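Local structure of PrgZ (Enterococcus faecalis, 4FAJ) at residues A[71-76]-A[245-250]; A[77-82]-A[156-161]; A[253-258]-A[272-277]; A[414-419]-A[451-456]. The protein binds peptide pheromone at the cell surface as a membrane-anchored substrate-binding protein and probably hands it to a peptide transporter. One frame throughout, in Å; residues are numbered along the deposited sequence.

Interactions 1 and 2 share one run of chain: residues 71-76 and 77-82 are consecutive, lying in the loop after strand 61-66 and entering helix 81-90, and S72 OG bonds to T77 OG1 where they join. Interaction 1 is a surface contact of small apolar groups and one water, whereas interaction 2 is buried, carries a direct amide-to-carbonyl bond and borders the bound peptide. Interaction 3, partly buried, is backbone pairing within a sheet; its W253 touches T82 of interaction 2. Interaction 4 is buried strand-to-helix packing about 25 Å from interaction 3, centre to centre. Its helix reaches interactions 1 and 2 through N451 against Q71 and M454 against V79.

Interaction 1 of 4, residues A[71-76]-A[245-250]; sequences QSLDPA and EGVGTS
A loop-to-loop surface contact joins residues 71-76, which run from strand 61-66 toward helix 81-90, to residues 245-250, in the loop linking strands 239-243 and 252-257. V247 is the contact's centre, its two methyls divided between two neighbours. CG1, anti to the backbone N (chi1 175°), meets the Q71 carbonyl, with V247 CG1 3.2 Å from Q71 O. The other branch crosses the end of the leucine obliquely, V247 CG2 lying 3.6 Å from L73 CD1; L73 also packs on I233. Q71 reaches the facing loop by folding: its chain bends at chi2 (-65°), bringing the amide back over G248. There Q71 NE2 donates to a water at 3.1 Å, and the same water donates to G248 O at 2.7 Å. The amide nitrogen also bonds to P69 O, and a backbone bond between G248 and V70 ties the loops together. G248 has a positive phi (94°), a backbone shape that suits glycine. Its loop is closed internally by G246 O, which accepts from both T249 N and S250 N, and by S250 OG, which takes G246 N at 2.9 Å. In the facing loop, S72 OG accepts D74 N at 3.0 Å and pairs with T77 OG1, while D74 OD1, met from above the carboxylate plane, accepts A76 N at 3.1 Å; D74 OD2 forms a salt bridge with R148. An ST turn followed by an Asx turn thus shapes the loop that packs on the connecting loop of a beta-hairpin.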
loop_
_atom_site.group_PDB
_atom_site.type_symbol
_atom_site.label_atom_id
_atom_site.label_comp_id
_atom_site.label_asym_id
_atom_site.label_seq_id
_atom_site.Cartn_x
_atom_site.Cartn_y
_atom_site.Cartn_z
ATOM N N GLN A 71 -3.516 -3.604 11.672
ATOM C CA GLN A 71 -3.994 -4.902 11.206
ATOM C C GLN A 71 -2.964 -6.037 11.379
ATOM O O GLN A 71 -3.348 -7.176 11.645
ATOM C CB GLN A 71 -4.384 -4.819 9.741
ATOM C CG GLN A 71 -5.420 -3.780 9.433
ATOM C CD GLN A 71 -6.746 -4.104 10.080
ATOM O OE1 GLN A 71 -7.278 -5.193 9.890
ATOM N NE2 GLN A 71 -7.286 -3.165 10.839
ATOM N N SER A 72 -1.675 -5.718 11.246
ATOM C CA SER A 72 -0.606 -6.695 11.406
ATOM C C SER A 72 0.619 -6.084 12.095
ATOM O O SER A 72 0.925 -4.900 11.901
ATOM C CB SER A 72 -0.210 -7.269 10.032
ATOM O OG SER A 72 0.931 -8.100 10.127
ATOM N N LEU A 73 1.294 -6.897 12.906
ATOM C CA LEU A 73 2.580 -6.545 13.498
ATOM C C LEU A 73 3.712 -7.430 12.951
ATOM O O LEU A 73 4.800 -7.491 13.540
ATOM C CB LEU A 73 2.509 -6.670 15.020
ATOM C CG LEU A 73 1.452 -5.841 15.740
ATOM C CD1 LEU A 73 1.436 -6.190 17.227
ATOM C CD2 LEU A 73 1.736 -4.368 15.536
ATOM N N ASP A 74 3.453 -8.111 11.839
ATOM C CA ASP A 74 4.398 -9.065 11.252
ATOM C C ASP A 74 4.760 -8.635 9.823
ATOM O O ASP A 74 3.897 -8.613 8.937
ATOM C CB ASP A 74 3.786 -10.464 11.252
ATOM C CG ASP A 74 4.739 -11.547 10.732
ATOM O OD1 ASP A 74 5.895 -11.263 10.335
ATOM O OD2 ASP A 74 4.307 -12.717 10.709
ATOM N N PRO A 75 6.051 -8.331 9.583
ATOM C CA PRO A 75 6.527 -7.997 8.236
ATOM C C PRO A 75 6.020 -8.931 7.134
ATOM O O PRO A 75 5.738 -8.489 6.018
ATOM C CB PRO A 75 8.053 -8.137 8.371
ATOM C CG PRO A 75 8.331 -7.772 9.767
ATOM C CD PRO A 75 7.159 -8.321 10.562
ATOM N N ALA A 76 5.932 -10.217 7.436
ATOM C CA ALA A 76 5.511 -11.195 6.448
ATOM C C ALA A 76 4.051 -11.021 6.034
ATOM O O ALA A 76 3.706 -11.358 4.911
ATOM C CB ALA A 76 5.757 -12.621 6.962
ATOM N N GLU A 245 -3.572 -2.519 22.645
ATOM C CA GLU A 245 -4.381 -3.524 23.342
ATOM C C GLU A 245 -4.800 -4.696 22.466
ATOM O O GLU A 245 -4.722 -5.849 22.891
ATOM C CB GLU A 245 -5.614 -2.877 23.969
ATOM C CG GLU A 245 -5.284 -1.986 25.151
ATOM C CD GLU A 245 -6.493 -1.702 26.019
ATOM O OE1 GLU A 245 -7.637 -1.750 25.502
ATOM O OE2 GLU A 245 -6.295 -1.433 27.221
ATOM N N GLY A 246 -5.257 -4.409 21.253
ATOM C CA GLY A 246 -5.782 -5.448 20.371
ATOM C C GLY A 246 -5.490 -5.179 18.908
ATOM O O GLY A 246 -5.934 -4.169 18.354
ATOM N N VAL A 247 -4.751 -6.086 18.275
ATOM C CA VAL A 247 -4.489 -5.979 16.845
ATOM C C VAL A 247 -5.797 -6.156 16.094
ATOM O O VAL A 247 -6.535 -7.093 16.356
ATOM C CB VAL A 247 -3.494 -7.045 16.359
ATOM C CG1 VAL A 247 -3.337 -6.973 14.823
ATOM C CG2 VAL A 247 -2.138 -6.870 17.044
ATOM N N GLY A 248 -6.077 -5.255 15.161
ATOM C CA GLY A 248 -7.297 -5.321 14.369
ATOM C C GLY A 248 -8.456 -4.496 14.906
ATOM O O GLY A 248 -9.407 -4.228 14.166
ATOM N N THR A 249 -8.375 -4.065 16.165
ATOM C CA THR A 249 -9.502 -3.402 16.819
ATOM C C THR A 249 -9.206 -2.098 17.580
ATOM O O THR A 249 -10.097 -1.255 17.667
ATOM C CB THR A 249 -10.208 -4.372 17.799
ATOM O OG1 THR A 249 -9.294 -4.763 18.828
ATOM C CG2 THR A 249 -10.699 -5.620 17.069
ATOM N N SER A 250 -7.999 -1.933 18.139
ATOM C CA SER A 250 -7.691 -0.763 18.996
ATOM C C SER A 250 -7.656 0.551 18.208
ATOM O O SER A 250 -7.016 0.628 17.155
ATOM C CB SER A 250 -6.331 -0.914 19.692
ATOM O OG SER A 250 -6.369 -1.763 20.820
HETATM O O HOH W 1 -10.253 -3.111 11.882
#

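Interaction 2 of 4, residues A[77-82]-A[156-161]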
loop_
_atom_site.group_PDB
_atom_site.type_symbol
_atom_site.label_atom_id
_atom_site.label_comp_id
_atom_site.label_asym_id
_atom_site.label_seq_id
_atom_site.Cartn_x
_atom_site.Cartn_y
_atom_site.Cartn_z
ATOM N N THR A 77 3.201 -10.493 6.913
ATOM C CA THR A 77 1.763 -10.411 6.640
ATOM C C THR A 77 1.198 -8.997 6.486
ATOM O O THR A 77 0.079 -8.856 6.008
ATOM C CB THR A 77 0.932 -11.119 7.733
ATOM O OG1 THR A 77 1.034 -10.390 8.964
ATOM C CG2 THR A 77 1.407 -12.575 7.919
ATOM N N ALA A 78 1.955 -7.968 6.875
ATOM C CA ALA A 78 1.479 -6.589 6.810
ATOM C C ALA A 78 1.425 -6.067 5.358
ATOM O O ALA A 78 2.428 -6.080 4.646
ATOM C CB ALA A 78 2.356 -5.685 7.664
ATOM N N VAL A 79 0.247 -5.613 4.943
ATOM C CA VAL A 79 0.030 -5.098 3.590
ATOM C C VAL A 79 -0.796 -3.794 3.499
ATOM O O VAL A 79 -0.915 -3.210 2.408
ATOM C CB VAL A 79 -0.612 -6.195 2.710
ATOM C CG1 VAL A 79 -2.091 -6.369 3.029
ATOM C CG2 VAL A 79 -0.403 -5.881 1.244
ATOM N N ASP A 80 -1.347 -3.337 4.622
ATOM C CA ASP A 80 -2.135 -2.093 4.699
ATOM C C ASP A 80 -1.295 -0.923 5.223
ATOM O O ASP A 80 -0.340 -1.132 5.979
ATOM C CB ASP A 80 -3.339 -2.293 5.626
ATOM C CG ASP A 80 -2.929 -2.371 7.069
ATOM O OD1 ASP A 80 -2.391 -3.441 7.438
ATOM O OD2 ASP A 80 -3.089 -1.357 7.801
ATOM N N GLN A 81 -1.672 0.307 4.844
ATOM C CA GLN A 81 -0.884 1.491 5.178
ATOM C C GLN A 81 -0.701 1.720 6.662
ATOM O O GLN A 81 0.389 2.074 7.080
ATOM C CB GLN A 81 -1.437 2.785 4.544
ATOM C CG GLN A 81 -0.548 4.066 4.830
ATOM C CD GLN A 81 0.946 3.979 4.354
ATOM O OE1 GLN A 81 1.872 3.688 5.150
ATOM N NE2 GLN A 81 1.179 4.259 3.066
ATOM N N THR A 82 -1.742 1.542 7.473
ATOM C CA THR A 82 -1.592 1.801 8.921
ATOM C C THR A 82 -0.566 0.870 9.567
ATOM O O THR A 82 0.279 1.313 10.354
ATOM C CB THR A 82 -2.912 1.661 9.685
ATOM O OG1 THR A 82 -3.906 2.534 9.117
ATOM C CG2 THR A 82 -2.727 1.975 11.179
ATOM N N SER A 156 1.738 -15.737 2.642
ATOM C CA SER A 156 2.017 -14.312 2.731
ATOM C C SER A 156 1.404 -13.567 1.564
ATOM O O SER A 156 1.616 -13.946 0.413
ATOM C CB SER A 156 3.525 -14.054 2.743
ATOM O OG SER A 156 3.796 -12.672 2.687
ATOM N N PRO A 157 0.675 -12.473 1.850
ATOM C CA PRO A 157 0.216 -11.619 0.771
ATOM C C PRO A 157 1.359 -10.861 0.082
ATOM O O PRO A 157 1.113 -10.175 -0.915
ATOM C CB PRO A 157 -0.700 -10.626 1.484
ATOM C CG PRO A 157 -0.111 -10.505 2.836
ATOM C CD PRO A 157 0.421 -11.870 3.168
ATOM N N ASN A 158 2.583 -10.957 0.619
ATOM C CA ASN A 158 3.721 -10.217 0.072
ATOM C C ASN A 158 4.657 -11.047 -0.821
ATOM O O ASN A 158 5.727 -10.568 -1.207
ATOM C CB ASN A 158 4.531 -9.575 1.211
ATOM C CG ASN A 158 3.769 -8.476 1.930
ATOM O OD1 ASN A 158 3.170 -7.587 1.297
ATOM N ND2 ASN A 158 3.795 -8.515 3.261
ATOM N N VAL A 159 4.252 -12.270 -1.162
ATOM C CA VAL A 159 5.155 -13.209 -1.832
ATOM C C VAL A 159 5.664 -12.698 -3.180
ATOM O O VAL A 159 6.811 -12.960 -3.535
ATOM C CB VAL A 159 4.541 -14.637 -2.009
ATOM C CG1 VAL A 159 4.340 -15.292 -0.679
ATOM C CG2 VAL A 159 3.211 -14.602 -2.792
ATOM N N GLU A 160 4.831 -11.949 -3.905
ATOM C CA GLU A 160 5.187 -11.431 -5.234
ATOM C C GLU A 160 6.389 -10.463 -5.199
ATOM O O GLU A 160 7.137 -10.368 -6.167
ATOM C CB GLU A 160 3.977 -10.732 -5.872
ATOM C CG GLU A 160 4.146 -10.332 -7.325
ATOM C CD GLU A 160 4.098 -11.523 -8.271
ATOM O OE1 GLU A 160 4.934 -11.577 -9.202
ATOM O OE2 GLU A 160 3.221 -12.403 -8.077
ATOM N N LEU A 161 6.573 -9.762 -4.085
ATOM C CA LEU A 161 7.709 -8.853 -3.909
ATOM C C LEU A 161 9.073 -9.545 -3.941
ATOM O O LEU A 161 10.107 -8.879 -4.104
ATOM C CB LEU A 161 7.583 -8.099 -2.583
ATOM C CG LEU A 161 6.408 -7.135 -2.454
ATOM C CD1 LEU A 161 6.288 -6.615 -1.016
ATOM C CD2 LEU A 161 6.548 -5.988 -3.430
HETATM O O HOH W 2 3.638 -5.030 1.924
#
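S156 lies in the loop between helices 139-150 and 168-172, and its hydroxyl, anti to the backbone N (chi1 174°), reaches forward along its own chain: S156 OG accepts N158 N at 2.9 Å, and it is also hydrogen-bonded to A76 O. P157 lays the tip of its ring against the facing backbone, P157 CG standing 3.6 Å from T77 O and 4.3 Å from V79 CB. N158 carries the polar part. With CG beside its backbone N (chi1 -67°), it sends N158 ND2 to A78 O at 3.1 Å along a nearly straight path (170° at the hydrogen). The acceptor lies in the plane of the asparagine amide, yet the donor sits well above the plane of the A78 carbonyl. A water donates to N158 OD1 at 2.7 Å and to A78 O at 3.2 Å, so both ends of the amide are hydrogen-bonded and A78 O takes two donors. V79 CG2 passes obliquely by N158 OD1 at 4.0 Å. From V159 the chain enters a 3-10 turn, in which L161 N bonds to N158 O. Beyond A78, V79 makes backbone hydrogen bonds to the bound peptide and packs on one of its apolar side chains, and D80 is the N-cap of helix 81-90. The ST turn and type I turn at S156 thus pack on a loop that binds the peptide in the cleft of a solute-binding protein.

Interaction 3 of 4, residues A[253-258]-A[272-277]; sequences WTISKN and INFQVV
Strands 253-257 and 272-276 form an antiparallel ladder inside a four-stranded mixed sheet, lying between strands 239-243 and 61-66; the connection between them carries the zinc ligands D263 and D266. W253 with F274 and I255 with I272 are hydrogen-bonded pairs, each closed by two backbone bonds, the shortest being F274 N to W253 O at 2.7 Å. T254 and N273, on the other face, are the non-hydrogen-bonded pair between them. I255 approaches the far end of the phenyl ring at its edge, CD1 3.9 Å from F274 CE2.

From CB, W253 has CG wedged between backbone N and C (chi1 56°), which swings the indole over the neighbouring strand. CD1 comes to 3.6 Å from F274 CD2, and NE1 lies 3.5 Å from the same carbon. F274 CB sits over the face of the five-membered ring, 3.7 Å from its centroid, in a CH-pi contact. The two aromatic planes are nearly parallel, 15° apart, but displaced laterally, so little of one ring lies above the other. Farther out, W253 CZ2 meets T82 CG2 at 3.8 Å, on helix 81-90. The tip of the indole finishes on V276, with W253 CZ3 3.8 Å from V276 CG2.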
loop_
_atom_site.group_PDB
_atom_site.type_symbol
_atom_site.label_atom_id
_atom_site.label_comp_id
_atom_site.label_asym_id
_atom_site.label_seq_id
_atom_site.Cartn_x
_atom_site.Cartn_y
_atom_site.Cartn_z
ATOM N N TRP A 253 -2.879 3.718 20.040
ATOM C CA TRP A 253 -1.634 3.061 20.420
ATOM C C TRP A 253 -0.527 4.077 20.667
ATOM O O TRP A 253 -0.629 5.253 20.269
ATOM C CB TRP A 253 -1.219 1.987 19.400
ATOM C CG TRP A 253 -1.078 2.461 18.005
ATOM C CD1 TRP A 253 0.067 2.875 17.393
ATOM C CD2 TRP A 253 -2.112 2.553 17.026
ATOM N NE1 TRP A 253 -0.190 3.230 16.094
ATOM C CE2 TRP A 253 -1.523 3.051 15.845
ATOM C CE3 TRP A 253 -3.483 2.274 17.034
ATOM C CZ2 TRP A 253 -2.256 3.260 14.679
ATOM C CZ3 TRP A 253 -4.212 2.499 15.879
ATOM C CH2 TRP A 253 -3.598 2.977 14.718
ATOM N N THR A 254 0.523 3.627 21.341
ATOM C CA THR A 254 1.666 4.476 21.686
ATOM C C THR A 254 2.985 3.771 21.362
ATOM O O THR A 254 3.136 2.566 21.608
ATOM C CB THR A 254 1.666 4.842 23.205
ATOM O OG1 THR A 254 0.480 5.588 23.539
ATOM C CG2 THR A 254 2.912 5.663 23.563
ATOM N N ILE A 255 3.930 4.524 20.793
ATOM C CA ILE A 255 5.294 4.041 20.594
ATOM C C ILE A 255 6.231 4.948 21.378
ATOM O O ILE A 255 5.945 6.128 21.568
ATOM C CB ILE A 255 5.699 3.970 19.083
ATOM C CG1 ILE A 255 5.848 5.381 18.484
ATOM C CG2 ILE A 255 4.667 3.142 18.306
ATOM C CD1 ILE A 255 6.100 5.429 16.941
ATOM N N SER A 256 7.349 4.386 21.834
ATOM C CA SER A 256 8.276 5.102 22.704
ATOM C C SER A 256 9.708 4.885 22.224
ATOM O O SER A 256 10.024 3.834 21.666
ATOM C CB SER A 256 8.129 4.600 24.142
ATOM O OG SER A 256 6.812 4.808 24.618
ATOM N N LYS A 257 10.578 5.856 22.465
ATOM C CA LYS A 257 11.951 5.760 21.989
ATOM C C LYS A 257 12.623 4.452 22.420
ATOM O O LYS A 257 12.588 4.086 23.588
ATOM C CB LYS A 257 12.794 6.949 22.465
ATOM C CG LYS A 257 14.237 6.879 21.961
ATOM C CD LYS A 257 15.031 8.135 22.308
ATOM C CE LYS A 257 16.526 7.876 22.187
ATOM N NZ LYS A 257 17.318 9.128 22.007
ATOM N N ASN A 258 13.227 3.770 21.448
ATOM C CA ASN A 258 13.983 2.537 21.660
ATOM C C ASN A 258 15.451 2.868 21.937
ATOM O O ASN A 258 16.210 3.168 21.018
ATOM C CB ASN A 258 13.885 1.653 20.408
ATOM C CG ASN A 258 14.725 0.390 20.499
ATOM O OD1 ASN A 258 15.287 0.056 21.549
ATOM N ND2 ASN A 258 14.788 -0.337 19.397
ATOM N N ILE A 272 5.203 8.925 20.927
ATOM C CA ILE A 272 4.219 9.404 19.989
ATOM C C ILE A 272 2.976 8.550 20.187
ATOM O O ILE A 272 3.063 7.320 20.180
ATOM C CB ILE A 272 4.721 9.291 18.527
ATOM C CG1 ILE A 272 6.160 9.795 18.398
ATOM C CG2 ILE A 272 3.789 10.045 17.592
ATOM C CD1 ILE A 272 6.756 9.623 17.007
ATOM N N ASN A 273 1.843 9.211 20.403
ATOM C CA ASN A 273 0.535 8.562 20.526
ATOM C C ASN A 273 -0.200 8.607 19.195
ATOM O O ASN A 273 0.009 9.519 18.398
ATOM C CB ASN A 273 -0.301 9.265 21.606
ATOM C CG ASN A 273 0.417 9.346 22.942
ATOM O OD1 ASN A 273 0.755 10.438 23.424
ATOM N ND2 ASN A 273 0.679 8.196 23.530
ATOM N N PHE A 274 -1.047 7.611 18.933
ATOM C CA PHE A 274 -1.851 7.593 17.710
ATOM C C PHE A 274 -3.324 7.397 18.056
ATOM O O PHE A 274 -3.645 6.643 18.975
ATOM C CB PHE A 274 -1.372 6.498 16.762
ATOM C CG PHE A 274 0.029 6.718 16.262
ATOM C CD1 PHE A 274 0.258 7.361 15.051
ATOM C CD2 PHE A 274 1.119 6.316 17.023
ATOM C CE1 PHE A 274 1.550 7.588 14.596
ATOM C CE2 PHE A 274 2.417 6.537 16.571
ATOM C CZ PHE A 274 2.626 7.187 15.351
ATOM N N GLN A 275 -4.196 8.089 17.319
ATOM C CA GLN A 275 -5.641 8.004 17.482
ATOM C C GLN A 275 -6.297 7.829 16.117
ATOM O O GLN A 275 -6.046 8.617 15.212
ATOM C CB GLN A 275 -6.164 9.284 18.141
ATOM C CG GLN A 275 -7.677 9.457 18.072
ATOM C CD GLN A 275 -8.406 8.510 18.986
ATOM O OE1 GLN A 275 -8.225 8.557 20.198
ATOM N NE2 GLN A 275 -9.235 7.635 18.410
ATOM N N VAL A 276 -7.145 6.815 15.970
ATOM C CA VAL A 276 -7.874 6.621 14.722
ATOM C C VAL A 276 -8.936 7.718 14.600
ATOM O O VAL A 276 -9.658 8.000 15.554
ATOM C CB VAL A 276 -8.539 5.223 14.623
ATOM C CG1 VAL A 276 -9.351 5.108 13.340
ATOM C CG2 VAL A 276 -7.479 4.124 14.662
ATOM N N VAL A 277 -9.001 8.345 13.428
ATOM C CA VAL A 277 -10.018 9.356 13.134
ATOM C C VAL A 277 -10.863 8.897 11.946
ATOM O O VAL A 277 -10.351 8.718 10.840
ATOM C CB VAL A 277 -9.386 10.734 12.863
ATOM C CG1 VAL A 277 -10.459 11.777 12.443
ATOM C CG2 VAL A 277 -8.653 11.210 14.101
#

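Interaction 4 of 4, residues A[414-419]-A[451-456]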
loop_
_atom_site.group_PDB
_atom_site.type_symbol
_atom_site.label_atom_id
_atom_site.label_comp_id
_atom_site.label_asym_id
_atom_site.label_seq_id
_atom_site.Cartn_x
_atom_site.Cartn_y
_atom_site.Cartn_z
ATOM N N ASP A 414 -23.451 -4.979 -5.148
ATOM C CA ASP A 414 -23.038 -4.464 -3.857
ATOM C C ASP A 414 -21.653 -3.818 -3.938
ATOM O O ASP A 414 -20.776 -4.312 -4.648
ATOM C CB ASP A 414 -23.007 -5.569 -2.811
ATOM C CG ASP A 414 -22.665 -5.030 -1.445
ATOM O OD1 ASP A 414 -23.465 -4.223 -0.935
ATOM O OD2 ASP A 414 -21.581 -5.367 -0.913
ATOM N N LEU A 415 -21.477 -2.726 -3.193
ATOM C CA LEU A 415 -20.231 -1.977 -3.154
ATOM C C LEU A 415 -19.691 -1.918 -1.718
ATOM O O LEU A 415 -20.262 -1.236 -0.856
ATOM C CB LEU A 415 -20.465 -0.558 -3.691
ATOM C CG LEU A 415 -19.287 0.419 -3.649
ATOM C CD1 LEU A 415 -18.026 -0.203 -4.254
ATOM C CD2 LEU A 415 -19.650 1.710 -4.369
ATOM N N LEU A 416 -18.601 -2.636 -1.469
ATOM C CA LEU A 416 -17.933 -2.622 -0.167
ATOM C C LEU A 416 -17.062 -1.381 -0.009
ATOM O O LEU A 416 -16.298 -1.019 -0.915
ATOM C CB LEU A 416 -17.052 -3.865 0.027
ATOM C CG LEU A 416 -17.724 -5.201 0.323
ATOM C CD1 LEU A 416 -16.665 -6.258 0.648
ATOM C CD2 LEU A 416 -18.750 -5.067 1.456
ATOM N N VAL A 417 -17.175 -0.743 1.148
ATOM C CA VAL A 417 -16.366 0.409 1.483
ATOM C C VAL A 417 -15.988 0.351 2.957
ATOM O O VAL A 417 -16.681 -0.268 3.769
ATOM C CB VAL A 417 -17.108 1.737 1.200
ATOM C CG1 VAL A 417 -17.528 1.828 -0.268
ATOM C CG2 VAL A 417 -18.331 1.903 2.124
ATOM N N SER A 418 -14.877 0.996 3.288
ATOM C CA SER A 418 -14.473 1.187 4.678
ATOM C C SER A 418 -15.525 2.051 5.392
ATOM O O SER A 418 -16.170 2.888 4.761
ATOM C CB SER A 418 -13.102 1.847 4.721
ATOM O OG SER A 418 -12.737 2.190 6.053
ATOM N N ASP A 419 -15.734 1.842 6.691
ATOM C CA ASP A 419 -16.818 2.562 7.385
ATOM C C ASP A 419 -16.452 3.978 7.887
ATOM O O ASP A 419 -17.211 4.576 8.650
ATOM C CB ASP A 419 -17.445 1.705 8.498
ATOM C CG ASP A 419 -16.446 1.241 9.532
ATOM O OD1 ASP A 419 -15.261 1.621 9.449
ATOM O OD2 ASP A 419 -16.858 0.481 10.435
ATOM N N ASN A 451 -10.617 -4.706 9.236
ATOM C CA ASN A 451 -10.229 -6.122 9.353
ATOM C C ASN A 451 -11.189 -7.064 8.617
ATOM O O ASN A 451 -10.749 -8.032 8.006
ATOM C CB ASN A 451 -10.028 -6.553 10.818
ATOM C CG ASN A 451 -11.303 -6.547 11.633
ATOM O OD1 ASN A 451 -12.212 -5.742 11.413
ATOM N ND2 ASN A 451 -11.370 -7.452 12.601
ATOM N N VAL A 452 -12.487 -6.765 8.658
ATOM C CA VAL A 452 -13.494 -7.524 7.912
ATOM C C VAL A 452 -13.341 -7.312 6.391
ATOM O O VAL A 452 -13.441 -8.259 5.608
ATOM C CB VAL A 452 -14.939 -7.160 8.355
ATOM C CG1 VAL A 452 -15.969 -7.893 7.505
ATOM C CG2 VAL A 452 -15.153 -7.483 9.848
ATOM N N PHE A 453 -13.090 -6.067 5.994
ATOM C CA PHE A 453 -12.885 -5.715 4.589
ATOM C C PHE A 453 -11.675 -6.480 4.019
ATOM O O PHE A 453 -11.777 -7.095 2.966
ATOM C CB PHE A 453 -12.688 -4.192 4.467
ATOM C CG PHE A 453 -12.904 -3.628 3.085
ATOM C CD1 PHE A 453 -13.074 -4.437 1.955
ATOM C CD2 PHE A 453 -12.887 -2.247 2.909
ATOM C CE1 PHE A 453 -13.252 -3.875 0.694
ATOM C CE2 PHE A 453 -13.061 -1.688 1.645
ATOM C CZ PHE A 453 -13.234 -2.505 0.541
ATOM N N MET A 454 -10.542 -6.471 4.719
ATOM C CA MET A 454 -9.357 -7.191 4.233
ATOM C C MET A 454 -9.642 -8.671 4.034
ATOM O O MET A 454 -9.238 -9.247 3.025
ATOM C CB MET A 454 -8.159 -7.020 5.174
ATOM C CG MET A 454 -7.608 -5.602 5.216
ATOM S SD MET A 454 -6.582 -5.184 3.797
ATOM C CE MET A 454 -5.008 -5.833 4.355
ATOM N N GLU A 455 -10.360 -9.275 4.983
ATOM C CA GLU A 455 -10.685 -10.698 4.921
ATOM C C GLU A 455 -11.598 -11.020 3.725
ATOM O O GLU A 455 -11.384 -12.010 3.018
ATOM C CB GLU A 455 -11.332 -11.143 6.241
ATOM C CG GLU A 455 -11.789 -12.599 6.283
ATOM C CD GLU A 455 -12.557 -12.918 7.548
ATOM O OE1 GLU A 455 -13.813 -12.877 7.515
ATOM O OE2 GLU A 455 -11.907 -13.193 8.583
ATOM N N ARG A 456 -12.603 -10.183 3.494
ATOM C CA ARG A 456 -13.513 -10.405 2.373
ATOM C C ARG A 456 -12.816 -10.224 1.020
ATOM O O ARG A 456 -13.125 -10.936 0.077
ATOM C CB ARG A 456 -14.743 -9.511 2.493
ATOM C CG ARG A 456 -15.636 -9.925 3.657
ATOM C CD ARG A 456 -16.908 -9.120 3.728
ATOM N NE ARG A 456 -17.718 -9.272 2.526
ATOM C CZ ARG A 456 -18.929 -8.749 2.363
ATOM N NH1 ARG A 456 -19.501 -8.039 3.337
ATOM N NH2 ARG A 456 -19.577 -8.949 1.222
#
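D414 OD1 is gripped by two hydrogen bonds, to the hydroxyls of T444 and T446 on the parallel strand 442-448. That strand continues into helix 450-459 and then into strand 464-470, a beta-alpha-beta crossover whose two strands flank strand 412-418; the helix segment packs across this central strand, the axes 9.0 Å apart at 140°. The other oxygen of the carboxylate, D414 OD2, lies 4.6 Å from R456 NH2, not in contact, though perhaps weakly attracted.

L416 points toward the helix and carries most of the strand's share. Its two methyls come up under one face of the R456 guanidinium at about a right angle, CD1 3.7 Å from R456 NE and CD2 3.6 Å from R456 NH1. R456 bends at chi3 (61°) to lay its flat end there, and its NE is hydrogen-bonded to D461 O. F453, with CG anti to the backbone N (chi1 -161°), extends its ring to the strand, CE1 resting 3.9 Å from L416 CB. S418 and F453 both also pack on an apolar side chain of the bound peptide. The tip of the ring runs on along the strand, with F453 CZ 3.7 Å from L416 O and F453 CE2 3.6 Å from S418 N.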